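Local coordinates for protein diguanylate cyclase (Pseudomonas aeruginosa, PDB 5M3C) that belongs to the diguanylate cyclase family, joins a GGDEF domain to an EAL domain in one chain, and holds GTP and calcium ions in the crystal, at residues I370-I375 with T400-E405; F333-S338 with D354-R359; S267-G272 with Q299-E304. One frame throughout, in Å; residues are numbered along the deposited sequence.

Contact 1. Residues I370-I375 with T400-E405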
ATOM      1  N   ILE B 370       7.214 -20.784   5.760  1.00 64.13           N
ATOM      2  CA  ILE B 370       6.824 -19.454   6.208  1.00 62.14           C
ATOM      3  C   ILE B 370       6.701 -19.385   7.723  1.00 60.84           C
ATOM      4  O   ILE B 370       7.177 -18.439   8.338  1.00 60.20           O
ATOM      5  CB  ILE B 370       5.480 -19.029   5.593  1.00 62.06           C
ATOM      6  CG1 ILE B 370       5.558 -19.065   4.066  1.00 62.70           C
ATOM      7  CG2 ILE B 370       5.092 -17.641   6.077  1.00 61.85           C
ATOM      8  CD1 ILE B 370       6.769 -18.358   3.496  1.00 63.42           C
ATOM      9  N   THR B 371       6.053 -20.377   8.321  1.00 59.83           N
ATOM     10  CA  THR B 371       5.900 -20.410   9.771  1.00 60.02           C
ATOM     11  C   THR B 371       7.273 -20.493  10.428  1.00 59.76           C
ATOM     12  O   THR B 371       7.531 -19.847  11.443  1.00 58.37           O
ATOM     13  CB  THR B 371       5.034 -21.600  10.227  1.00 59.91           C
ATOM     14  OG1 THR B 371       3.746 -21.527   9.600  1.00 59.70           O
ATOM     15  CG2 THR B 371       4.860 -21.590  11.738  1.00 59.41           C
ATOM     16  N   ARG B 372       8.153 -21.290   9.834  1.00 60.90           N
ATOM     17  CA  ARG B 372       9.509 -21.455  10.342  1.00 62.36           C
ATOM     18  C   ARG B 372      10.282 -20.145  10.178  1.00 62.14           C
ATOM     19  O   ARG B 372      11.108 -19.786  11.016  1.00 62.48           O
ATOM     20  CB  ARG B 372      10.202 -22.595   9.590  1.00 63.17           C
ATOM     21  CG  ARG B 372      11.145 -23.448  10.425  1.00 63.64           C
ATOM     22  CD  ARG B 372      11.122 -24.894   9.943  1.00 64.38           C
ATOM     23  NE  ARG B 372      10.959 -24.987   8.492  1.00 64.12           N
ATOM     24  CZ  ARG B 372      10.454 -26.041   7.854  1.00 63.90           C
ATOM     25  NH1 ARG B 372      10.054 -27.113   8.530  1.00 63.18           N
ATOM     26  NH2 ARG B 372      10.343 -26.021   6.532  1.00 63.64           N
ATOM     27  N   ALA B 373       9.995 -19.427   9.097  1.00 62.02           N
ATOM     28  CA  ALA B 373      10.624 -18.136   8.836  1.00 62.34           C
ATOM     29  C   ALA B 373      10.162 -17.073   9.829  1.00 62.38           C
ATOM     30  O   ALA B 373      10.975 -16.352  10.405  1.00 62.98           O
ATOM     31  CB  ALA B 373      10.321 -17.687   7.417  1.00 62.48           C
ATOM     32  N   ILE B 374       8.852 -16.983  10.022  1.00 62.27           N
ATOM     33  CA  ILE B 374       8.266 -15.996  10.921  1.00 62.32           C
ATOM     34  C   ILE B 374       8.786 -16.150  12.347  1.00 63.27           C
ATOM     35  O   ILE B 374       9.041 -15.158  13.024  1.00 63.25           O
ATOM     36  CB  ILE B 374       6.732 -16.107  10.944  1.00 61.93           C
ATOM     37  CG1 ILE B 374       6.154 -15.764   9.572  1.00 62.13           C
ATOM     38  CG2 ILE B 374       6.148 -15.179  11.996  1.00 61.55           C
ATOM     39  CD1 ILE B 374       4.661 -15.987   9.469  1.00 62.82           C
ATOM     40  N   ILE B 375       8.928 -17.391  12.803  1.00 64.75           N
ATOM     41  CA  ILE B 375       9.446 -17.651  14.143  1.00 65.77           C
ATOM     42  C   ILE B 375      10.869 -17.118  14.252  1.00 66.34           C
ATOM     43  O   ILE B 375      11.195 -16.373  15.181  1.00 65.46           O
ATOM     44  CB  ILE B 375       9.421 -19.156  14.483  1.00 65.99           C
ATOM     45  CG1 ILE B 375       7.974 -19.646  14.608  1.00 65.53           C
ATOM     46  CG2 ILE B 375      10.180 -19.423  15.778  1.00 65.44           C
ATOM     47  CD1 ILE B 375       7.827 -21.152  14.590  1.00 65.22           C
ATOM     48  N   THR B 400       6.061 -26.982  18.130  1.00 88.16           N
ATOM     49  CA  THR B 400       6.942 -27.190  19.279  1.00 88.64           C
ATOM     50  C   THR B 400       8.351 -27.597  18.848  1.00 88.16           C
ATOM     51  O   THR B 400       9.338 -27.143  19.429  1.00 86.05           O
ATOM     52  CB  THR B 400       6.376 -28.249  20.245  1.00 88.03           C
ATOM     53  OG1 THR B 400       4.988 -27.985  20.486  1.00 87.25           O
ATOM     54  CG2 THR B 400       7.133 -28.224  21.568  1.00 87.58           C
ATOM     55  N   HIS B 401       8.441 -28.448  17.829  1.00 89.43           N
ATOM     56  CA  HIS B 401       9.736 -28.882  17.305  1.00 90.60           C
ATOM     57  C   HIS B 401      10.423 -27.755  16.538  1.00 89.52           C
ATOM     58  O   HIS B 401      11.623 -27.824  16.270  1.00 90.31           O
ATOM     59  CB  HIS B 401       9.575 -30.096  16.383  1.00 92.87           C
ATOM     60  CG  HIS B 401       8.993 -31.301  17.057  1.00 95.10           C
ATOM     61  ND1 HIS B 401       9.693 -32.056  17.973  1.00 96.21           N
ATOM     62  CD2 HIS B 401       7.780 -31.893  16.931  1.00 95.51           C
ATOM     63  CE1 HIS B 401       8.935 -33.053  18.391  1.00 95.80           C
ATOM     64  NE2 HIS B 401       7.769 -32.978  17.775  1.00 95.02           N
ATOM     65  N   GLU B 402       9.657 -26.725  16.181  1.00 86.86           N
ATOM     66  CA  GLU B 402      10.182 -25.595  15.415  1.00 84.31           C
ATOM     67  C   GLU B 402      10.383 -24.350  16.279  1.00 82.66           C
ATOM     68  O   GLU B 402      10.663 -23.268  15.765  1.00 82.00           O
ATOM     69  CB  GLU B 402       9.256 -25.274  14.241  1.00 83.76           C
ATOM     70  CG  GLU B 402       9.095 -26.418  13.253  1.00 84.09           C
ATOM     71  CD  GLU B 402      10.401 -26.808  12.586  1.00 83.64           C
ATOM     72  OE1 GLU B 402      10.456 -27.896  11.974  1.00 82.80           O
ATOM     73  OE2 GLU B 402      11.371 -26.024  12.668  1.00 84.07           O
ATOM     74  N   GLY B 403      10.232 -24.511  17.589  1.00 81.34           N
ATOM     75  CA  GLY B 403      10.582 -23.463  18.543  1.00 80.43           C
ATOM     76  C   GLY B 403       9.554 -22.360  18.719  1.00 79.93           C
ATOM     77  O   GLY B 403       9.876 -21.288  19.234  1.00 79.31           O
ATOM     78  N   CYS B 404       8.314 -22.611  18.306  1.00 79.54           N
ATOM     79  CA  CYS B 404       7.251 -21.624  18.487  1.00 79.12           C
ATOM     80  C   CYS B 404       6.929 -21.480  19.971  1.00 79.04           C
ATOM     81  O   CYS B 404       6.577 -22.455  20.635  1.00 80.12           O
ATOM     82  CB  CYS B 404       5.993 -22.016  17.711  1.00 79.04           C
ATOM     83  SG  CYS B 404       4.745 -20.706  17.633  1.00 77.32           S
ATOM     84  N   GLU B 405       7.049 -20.260  20.485  1.00 78.58           N
ATOM     85  CA  GLU B 405       6.935 -20.011  21.921  1.00 78.48           C
ATOM     86  C   GLU B 405       5.530 -20.268  22.467  1.00 77.91           C
ATOM     87  O   GLU B 405       5.344 -21.095  23.363  1.00 79.64           O
ATOM     88  CB  GLU B 405       7.359 -18.573  22.238  1.00 78.29           C
ATOM     89  CG  GLU B 405       7.440 -18.260  23.725  1.00 78.33           C
ATOM     90  CD  GLU B 405       7.959 -16.861  24.002  1.00 78.52           C
ATOM     91  OE1 GLU B 405       7.891 -16.422  25.169  1.00 76.78           O
ATOM     92  OE2 GLU B 405       8.431 -16.198  23.053  1.00 79.70           O
TER
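Residues 370-375 form part of helix 365-380, with Ile374 N bonded to Ile370 O and Ile375 N to Thr371 O, while residues 400-405 carry the last two residues of helix 393-401 and the chain that leaves it. The backbones stay well apart, the nearest CA atoms being those of Ile375 and Cys404 at 6.3 Å. Helix 393-401 ends in a Schellman motif: Glu402 is the first residue to drop helical angles, and Gly403, with a positive phi of 80°, is the C-prime residue, so that Cys404 N turns back to Leu399 O. In the EAL domain this turn leads into strand 406-417, and helix 365-380 packs beside it. Ile375 does the apolar work. Its CG1 stands anti to the carbonyl carbon and its CD1 reaches out to touch Cys404 CB at 3.7 Å, also lying 3.7 Å from Glu402 O, so the methyl group rests between Cys404 CB and the carbonyl of Glu402. Arg372 bends at chi2 and chi3 and crosses Glu402 obliquely. Arg372 NH1 and Glu402 OE1 form a long salt bridge of 3.6 Å, the oxygen lying at the guanidinium edge and in its plane, although the guanidinium and carboxylate planes are 68° apart. Phe398 packs on Arg372 from helix 393-401, whereas Ile370 and Ala373 meet Leu340 and Ser380 of the second subunit.

Contact 2. Residues F333-S338 with D354-R359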
ATOM      1  N   PHE B 333      -0.018 -11.821  11.024  1.00 64.15           N
ATOM      2  CA  PHE B 333       1.284 -11.452  10.470  1.00 65.66           C
ATOM      3  C   PHE B 333       1.784 -12.400   9.385  1.00 66.95           C
ATOM      4  O   PHE B 333       1.700 -13.620   9.524  1.00 69.71           O
ATOM      5  CB  PHE B 333       2.330 -11.367  11.580  1.00 66.17           C
ATOM      6  CG  PHE B 333       3.646 -10.812  11.122  1.00 66.58           C
ATOM      7  CD1 PHE B 333       3.827  -9.447  10.990  1.00 66.36           C
ATOM      8  CD2 PHE B 333       4.702 -11.655  10.813  1.00 67.87           C
ATOM      9  CE1 PHE B 333       5.036  -8.931  10.565  1.00 66.64           C
ATOM     10  CE2 PHE B 333       5.914 -11.145  10.388  1.00 67.69           C
ATOM     11  CZ  PHE B 333       6.081  -9.780  10.263  1.00 66.92           C
ATOM     12  N   GLY B 334       2.308 -11.822   8.306  1.00 66.73           N
ATOM     13  CA  GLY B 334       2.998 -12.588   7.272  1.00 66.72           C
ATOM     14  C   GLY B 334       2.238 -12.773   5.970  1.00 66.57           C
ATOM     15  O   GLY B 334       2.801 -13.250   4.986  1.00 66.24           O
ATOM     16  N   THR B 335       0.965 -12.385   5.955  1.00 66.80           N
ATOM     17  CA  THR B 335       0.082 -12.672   4.822  1.00 66.91           C
ATOM     18  C   THR B 335       0.484 -11.965   3.525  1.00 67.68           C
ATOM     19  O   THR B 335       0.748 -12.617   2.512  1.00 68.94           O
ATOM     20  CB  THR B 335      -1.375 -12.299   5.147  1.00 66.82           C
ATOM     21  OG1 THR B 335      -1.419 -10.988   5.725  1.00 67.41           O
ATOM     22  CG2 THR B 335      -1.976 -13.297   6.121  1.00 66.86           C
ATOM     23  N   GLY B 336       0.520 -10.636   3.554  1.00 66.88           N
ATOM     24  CA  GLY B 336       0.775  -9.852   2.347  1.00 66.69           C
ATOM     25  C   GLY B 336       2.140  -9.189   2.314  1.00 67.01           C
ATOM     26  O   GLY B 336       3.135  -9.764   2.757  1.00 67.45           O
ATOM     27  N   TYR B 337       2.182  -7.974   1.773  1.00 67.03           N
ATOM     28  CA  TYR B 337       3.420  -7.205   1.680  1.00 67.09           C
ATOM     29  C   TYR B 337       3.628  -6.345   2.921  1.00 66.66           C
ATOM     30  O   TYR B 337       2.745  -5.584   3.312  1.00 66.99           O
ATOM     31  CB  TYR B 337       3.402  -6.319   0.432  1.00 67.75           C
ATOM     32  CG  TYR B 337       3.735  -7.064  -0.838  1.00 69.36           C
ATOM     33  CD1 TYR B 337       2.885  -8.043  -1.336  1.00 70.16           C
ATOM     34  CD2 TYR B 337       4.903  -6.790  -1.541  1.00 70.53           C
ATOM     35  CE1 TYR B 337       3.189  -8.734  -2.497  1.00 71.63           C
ATOM     36  CE2 TYR B 337       5.216  -7.473  -2.704  1.00 71.46           C
ATOM     37  CZ  TYR B 337       4.357  -8.445  -3.177  1.00 72.06           C
ATOM     38  OH  TYR B 337       4.662  -9.129  -4.334  1.00 71.75           O
ATOM     39  N   SER B 338       4.800  -6.469   3.534  1.00 66.50           N
ATOM     40  CA  SER B 338       5.120  -5.709   4.737  1.00 67.11           C
ATOM     41  C   SER B 338       6.533  -5.136   4.649  1.00 67.82           C
ATOM     42  O   SER B 338       7.250  -5.385   3.681  1.00 68.44           O
ATOM     43  CB  SER B 338       4.986  -6.596   5.977  1.00 66.75           C
ATOM     44  OG  SER B 338       5.962  -7.625   5.977  1.00 67.34           O
ATOM     45  N   ASP B 354      -0.414 -15.487  11.263  1.00 65.46           N
ATOM     46  CA  ASP B 354      -1.729 -15.621  10.632  1.00 65.41           C
ATOM     47  C   ASP B 354      -2.214 -17.071  10.600  1.00 65.06           C
ATOM     48  O   ASP B 354      -1.416 -18.004  10.511  1.00 65.72           O
ATOM     49  CB  ASP B 354      -1.689 -15.063   9.208  1.00 66.22           C
ATOM     50  CG  ASP B 354      -3.074 -14.887   8.609  1.00 66.12           C
ATOM     51  OD1 ASP B 354      -3.859 -14.079   9.148  1.00 65.66           O
ATOM     52  OD2 ASP B 354      -3.372 -15.550   7.594  1.00 65.49           O
ATOM     53  N   LYS B 355      -3.531 -17.243  10.655  1.00 65.19           N
ATOM     54  CA  LYS B 355      -4.148 -18.566  10.715  1.00 65.78           C
ATOM     55  C   LYS B 355      -3.950 -19.373   9.433  1.00 65.24           C
ATOM     56  O   LYS B 355      -4.101 -20.595   9.437  1.00 66.95           O
ATOM     57  CB  LYS B 355      -5.645 -18.434  11.010  1.00 65.47           C
ATOM     58  N   SER B 356      -3.617 -18.696   8.341  1.00 63.87           N
ATOM     59  CA  SER B 356      -3.471 -19.362   7.049  1.00 64.03           C
ATOM     60  C   SER B 356      -2.242 -20.276   7.001  1.00 63.56           C
ATOM     61  O   SER B 356      -2.278 -21.347   6.392  1.00 62.54           O
ATOM     62  CB  SER B 356      -3.400 -18.328   5.923  1.00 64.16           C
ATOM     63  OG  SER B 356      -2.265 -17.490   6.060  1.00 64.60           O
ATOM     64  N   PHE B 357      -1.159 -19.851   7.645  1.00 63.41           N
ATOM     65  CA  PHE B 357       0.092 -20.606   7.619  1.00 64.20           C
ATOM     66  C   PHE B 357       0.092 -21.759   8.613  1.00 64.23           C
ATOM     67  O   PHE B 357       0.779 -22.757   8.415  1.00 64.52           O
ATOM     68  CB  PHE B 357       1.277 -19.689   7.924  1.00 64.28           C
ATOM     69  CG  PHE B 357       1.352 -18.484   7.035  1.00 64.32           C
ATOM     70  CD1 PHE B 357       1.518 -18.629   5.666  1.00 64.40           C
ATOM     71  CD2 PHE B 357       1.262 -17.208   7.564  1.00 64.27           C
ATOM     72  CE1 PHE B 357       1.587 -17.524   4.841  1.00 63.98           C
ATOM     73  CE2 PHE B 357       1.332 -16.098   6.747  1.00 64.12           C
ATOM     74  CZ  PHE B 357       1.494 -16.256   5.382  1.00 64.50           C
ATOM     75  N   ILE B 358      -0.671 -21.614   9.688  1.00 65.15           N
ATOM     76  CA  ILE B 358      -0.682 -22.611  10.751  1.00 65.67           C
ATOM     77  C   ILE B 358      -1.722 -23.705  10.511  1.00 66.13           C
ATOM     78  O   ILE B 358      -1.609 -24.802  11.056  1.00 66.26           O
ATOM     79  CB  ILE B 358      -0.912 -21.943  12.117  1.00 64.94           C
ATOM     80  CG1 ILE B 358       0.364 -21.219  12.546  1.00 64.94           C
ATOM     81  CG2 ILE B 358      -1.300 -22.971  13.169  1.00 65.49           C
ATOM     82  CD1 ILE B 358       0.144 -20.190  13.626  1.00 65.72           C
ATOM     83  N   ARG B 359      -2.721 -23.411   9.683  1.00 67.47           N
ATOM     84  CA  ARG B 359      -3.778 -24.379   9.394  1.00 69.21           C
ATOM     85  C   ARG B 359      -3.334 -25.449   8.394  1.00 71.60           C
ATOM     86  O   ARG B 359      -4.025 -26.450   8.206  1.00 73.76           O
ATOM     87  CB  ARG B 359      -5.035 -23.667   8.885  1.00 68.56           C
ATOM     88  CG  ARG B 359      -5.913 -23.096   9.990  1.00 67.72           C
TER
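Phe357 holds CG anti to its carbonyl carbon (chi1 -54°), which sends the ring toward the turn at Gly334, and Asp354 holds CG anti to its backbone N (chi1 -167°), which sets the carboxylate beside Thr335. The Phe357 ring meets the turn with its rim: CZ lies 3.3 Å from Gly334 O, and Thr335 N sits at the edge in the ring plane. Thr335 and Asp354 cross at about a right angle, methyl CG2 of Thr335 against OD2 of Asp354. Asp354 is the N-cap of the short, weakly bonded helix 355-358, and its OD2 accepts both from Ser356 N at 3.2 Å, met from above the carboxylate plane, and from Ser356 OG at 2.7 Å, through the anti lone pair. Between the backbones runs one weak but nearly straight bond, Asp354 N to Phe333 O at 3.3 Å (169°), where strands 327-333 and 350-353 of the EAL domain give way to their loops. Two donors on one oxygen would help to fix the rotation of the carboxylate and would probably favour its ionised form, to which the N-terminus of the weak helix may add.

Contact 3. Residues S267-G272 with Q299-E304. With CA (calcium ion), chain H.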
ATOM      1  N   SER B 267      -5.794  -9.841  25.721  1.00 64.74           N
ATOM      2  CA  SER B 267      -5.575  -9.237  24.411  1.00 63.75           C
ATOM      3  C   SER B 267      -6.882  -8.751  23.817  1.00 63.37           C
ATOM      4  O   SER B 267      -7.885  -9.459  23.856  1.00 64.58           O
ATOM      5  CB  SER B 267      -4.954 -10.256  23.455  1.00 63.27           C
ATOM      6  OG  SER B 267      -3.891 -10.958  24.070  1.00 63.98           O
ATOM      7  N   VAL B 268      -6.872  -7.546  23.259  1.00 62.64           N
ATOM      8  CA  VAL B 268      -8.045  -7.035  22.559  1.00 61.81           C
ATOM      9  C   VAL B 268      -7.653  -6.367  21.249  1.00 61.35           C
ATOM     10  O   VAL B 268      -6.705  -5.583  21.200  1.00 62.33           O
ATOM     11  CB  VAL B 268      -8.824  -6.030  23.422  1.00 61.96           C
ATOM     12  CG1 VAL B 268      -9.951  -5.402  22.619  1.00 62.27           C
ATOM     13  CG2 VAL B 268      -9.378  -6.718  24.657  1.00 62.39           C
ATOM     14  N   ASN B 269      -8.385  -6.687  20.186  1.00 60.76           N
ATOM     15  CA  ASN B 269      -8.139  -6.082  18.884  1.00 59.89           C
ATOM     16  C   ASN B 269      -8.511  -4.605  18.911  1.00 58.77           C
ATOM     17  O   ASN B 269      -9.529  -4.218  19.483  1.00 58.50           O
ATOM     18  CB  ASN B 269      -8.935  -6.799  17.795  1.00 60.77           C
ATOM     19  CG  ASN B 269      -8.439  -8.210  17.545  1.00 62.61           C
ATOM     20  OD1 ASN B 269      -7.238  -8.446  17.411  1.00 64.23           O
ATOM     21  ND2 ASN B 269      -9.366  -9.158  17.470  1.00 63.56           N
ATOM     22  N   LEU B 270      -7.673  -3.786  18.288  1.00 57.72           N
ATOM     23  CA  LEU B 270      -7.902  -2.352  18.226  1.00 57.49           C
ATOM     24  C   LEU B 270      -8.109  -1.930  16.778  1.00 57.60           C
ATOM     25  O   LEU B 270      -7.154  -1.834  16.012  1.00 57.75           O
ATOM     26  CB  LEU B 270      -6.714  -1.603  18.827  1.00 57.28           C
ATOM     27  CG  LEU B 270      -6.951  -0.139  19.189  1.00 57.10           C
ATOM     28  CD1 LEU B 270      -7.929  -0.026  20.346  1.00 56.74           C
ATOM     29  CD2 LEU B 270      -5.632   0.532  19.537  1.00 57.70           C
ATOM     30  N   ALA B 271      -9.363  -1.689  16.409  1.00 58.63           N
ATOM     31  CA  ALA B 271      -9.699  -1.241  15.061  1.00 59.19           C
ATOM     32  C   ALA B 271      -8.826  -0.062  14.653  1.00 60.14           C
ATOM     33  O   ALA B 271      -8.404   0.729  15.493  1.00 60.85           O
ATOM     34  CB  ALA B 271     -11.169  -0.857  14.986  1.00 59.25           C
ATOM     35  N   GLY B 272      -8.559   0.051  13.357  1.00 61.35           N
ATOM     36  CA  GLY B 272      -7.693   1.109  12.844  1.00 61.64           C
ATOM     37  C   GLY B 272      -8.110   2.498  13.292  1.00 61.68           C
ATOM     38  O   GLY B 272      -7.274   3.302  13.706  1.00 60.62           O
ATOM     39  N   GLN B 299      -3.316  -5.972  26.708  1.00 62.17           N
ATOM     40  CA  GLN B 299      -2.613  -6.019  25.427  1.00 60.52           C
ATOM     41  C   GLN B 299      -3.520  -5.589  24.276  1.00 59.78           C
ATOM     42  O   GLN B 299      -4.656  -6.059  24.152  1.00 60.12           O
ATOM     43  CB  GLN B 299      -2.076  -7.428  25.159  1.00 59.68           C
ATOM     44  CG  GLN B 299      -1.536  -7.627  23.751  1.00 59.03           C
ATOM     45  CD  GLN B 299      -0.940  -9.007  23.544  1.00 58.60           C
ATOM     46  OE1 GLN B 299      -0.134  -9.470  24.350  1.00 59.79           O
ATOM     47  NE2 GLN B 299      -1.327  -9.669  22.457  1.00 57.98           N
ATOM     48  N   LEU B 300      -3.005  -4.698  23.432  1.00 59.02           N
ATOM     49  CA  LEU B 300      -3.750  -4.216  22.271  1.00 58.41           C
ATOM     50  C   LEU B 300      -3.211  -4.828  20.985  1.00 58.14           C
ATOM     51  O   LEU B 300      -2.072  -4.569  20.595  1.00 59.69           O
ATOM     52  CB  LEU B 300      -3.676  -2.692  22.183  1.00 57.95           C
ATOM     53  CG  LEU B 300      -4.272  -1.942  23.372  1.00 57.91           C
ATOM     54  CD1 LEU B 300      -3.966  -0.457  23.266  1.00 58.40           C
ATOM     55  CD2 LEU B 300      -5.771  -2.181  23.468  1.00 57.37           C
ATOM     56  N   GLU B 301      -4.037  -5.641  20.332  1.00 56.63           N
ATOM     57  CA  GLU B 301      -3.653  -6.281  19.080  1.00 55.62           C
ATOM     58  C   GLU B 301      -4.024  -5.384  17.911  1.00 55.36           C
ATOM     59  O   GLU B 301      -5.127  -4.852  17.862  1.00 55.44           O
ATOM     60  CB  GLU B 301      -4.353  -7.636  18.929  1.00 55.00           C
ATOM     61  CG  GLU B 301      -3.888  -8.700  19.913  1.00 54.59           C
ATOM     62  CD  GLU B 301      -4.619 -10.019  19.736  1.00 54.01           C
ATOM     63  OE1 GLU B 301      -5.414 -10.139  18.780  1.00 53.60           O
ATOM     64  OE2 GLU B 301      -4.399 -10.937  20.552  1.00 53.46           O
ATOM     65  N   ILE B 302      -3.103  -5.215  16.969  1.00 55.98           N
ATOM     66  CA  ILE B 302      -3.371  -4.395  15.794  1.00 56.99           C
ATOM     67  C   ILE B 302      -3.005  -5.159  14.529  1.00 57.31           C
ATOM     68  O   ILE B 302      -1.926  -5.737  14.435  1.00 58.09           O
ATOM     69  CB  ILE B 302      -2.595  -3.066  15.843  1.00 58.01           C
ATOM     70  CG1 ILE B 302      -2.653  -2.479  17.257  1.00 58.46           C
ATOM     71  CG2 ILE B 302      -3.160  -2.088  14.824  1.00 57.88           C
ATOM     72  CD1 ILE B 302      -2.077  -1.085  17.378  1.00 58.56           C
ATOM     73  N   THR B 303      -3.911  -5.156  13.558  1.00 58.41           N
ATOM     74  CA  THR B 303      -3.728  -5.937  12.340  1.00 59.80           C
ATOM     75  C   THR B 303      -2.565  -5.405  11.501  1.00 60.77           C
ATOM     76  O   THR B 303      -2.427  -4.195  11.305  1.00 60.45           O
ATOM     77  CB  THR B 303      -5.022  -5.969  11.496  1.00 60.11           C
ATOM     78  OG1 THR B 303      -4.844  -6.833  10.367  1.00 61.14           O
ATOM     79  CG2 THR B 303      -5.400  -4.576  11.011  1.00 60.14           C
ATOM     80  N   GLU B 304      -1.727  -6.322  11.018  1.00 61.63           N
ATOM     81  CA  GLU B 304      -0.575  -5.968  10.190  1.00 61.94           C
ATOM     82  C   GLU B 304      -0.980  -5.052   9.042  1.00 61.55           C
ATOM     83  O   GLU B 304      -0.472  -3.934   8.911  1.00 62.03           O
ATOM     84  CB  GLU B 304       0.082  -7.235   9.635  1.00 62.78           C
ATOM     85  CG  GLU B 304       1.379  -6.992   8.877  1.00 63.03           C
ATOM     86  CD  GLU B 304       1.899  -8.243   8.192  1.00 63.56           C
ATOM     87  OE1 GLU B 304       3.133  -8.374   8.048  1.00 65.56           O
ATOM     88  OE2 GLU B 304       1.079  -9.097   7.795  1.00 63.12           O
TER
HETATM   89 CA    CA H1302      -6.739 -11.013  17.358  1.00 57.72          CA
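Two neighbouring parallel strands of the EAL-domain barrel, 266-269 and 298-303, run side by side here and deliver two ligands of a calcium site from near their C-terminal ends. The axes of strand segments 267-269 and 299-303 approach to 4.5 Å at an angle of 36°. The ladder pairs Ser267 with Gln299, Val268 with Leu300 and Asn269 with Glu301, and three backbone bonds hold it: Val268 N to Gln299 O, Glu301 N to Val268 O and Leu270 N to Glu301 O, each 2.8 Å. The first and third run nearly along the C=O axis, whereas Glu301 N approaches Val268 O from above the carbonyl plane. Val268 and Leu300 share the face covered by helix 238-259, and Leu270, past the last bridge, packs CD2 on Leu300 CD1 at 4.2 Å. The opposite face carries Ser267, Asn269, Gln299 and Glu301. Glu301, extended beyond CG, lies obliquely across Asn269, with carboxylate and amide planes 63° apart. Asn269 OD1 and Glu301 OE1 come within 2.8 Å of each other because both bind the metal, whose charge would offset their repulsion; Glu210 and Asp331 complete the four protein ligands. Glu301 OE2 turns instead to a salt bridge with Lys352 and lies against Ser267 CB, while Ser267 OG bonds to Lys198 NZ. Calcium sits 2.1 Å from Glu301 OE1 and 2.6 Å from Asn269 OD1.

In the fold
All three contacts belong to the EAL domain and step outward from its calcium site. Contact 3 supplies Asn269 and Glu301 to the metal, and in contact 2 the side chain of Asp354 lies about 9 Å from the same calcium ion. Contacts 3 and 2 have centres 16 Å apart and meet through Glu304, whose OE2 probably accepts a hydrogen bond from Gly334 N at 3.0 Å. Contact 2 in turn touches contact 1, 13 Å away between centres, where Ile370 CG2 packs on Phe357 CE1 at 3.7 Å. Contacts 1 and 3 do not touch, their nearest atoms being about 8 Å apart. Contacts 1 and 2 both reach the second subunit, Tyr337 and Ser338 through an antiparallel ladder.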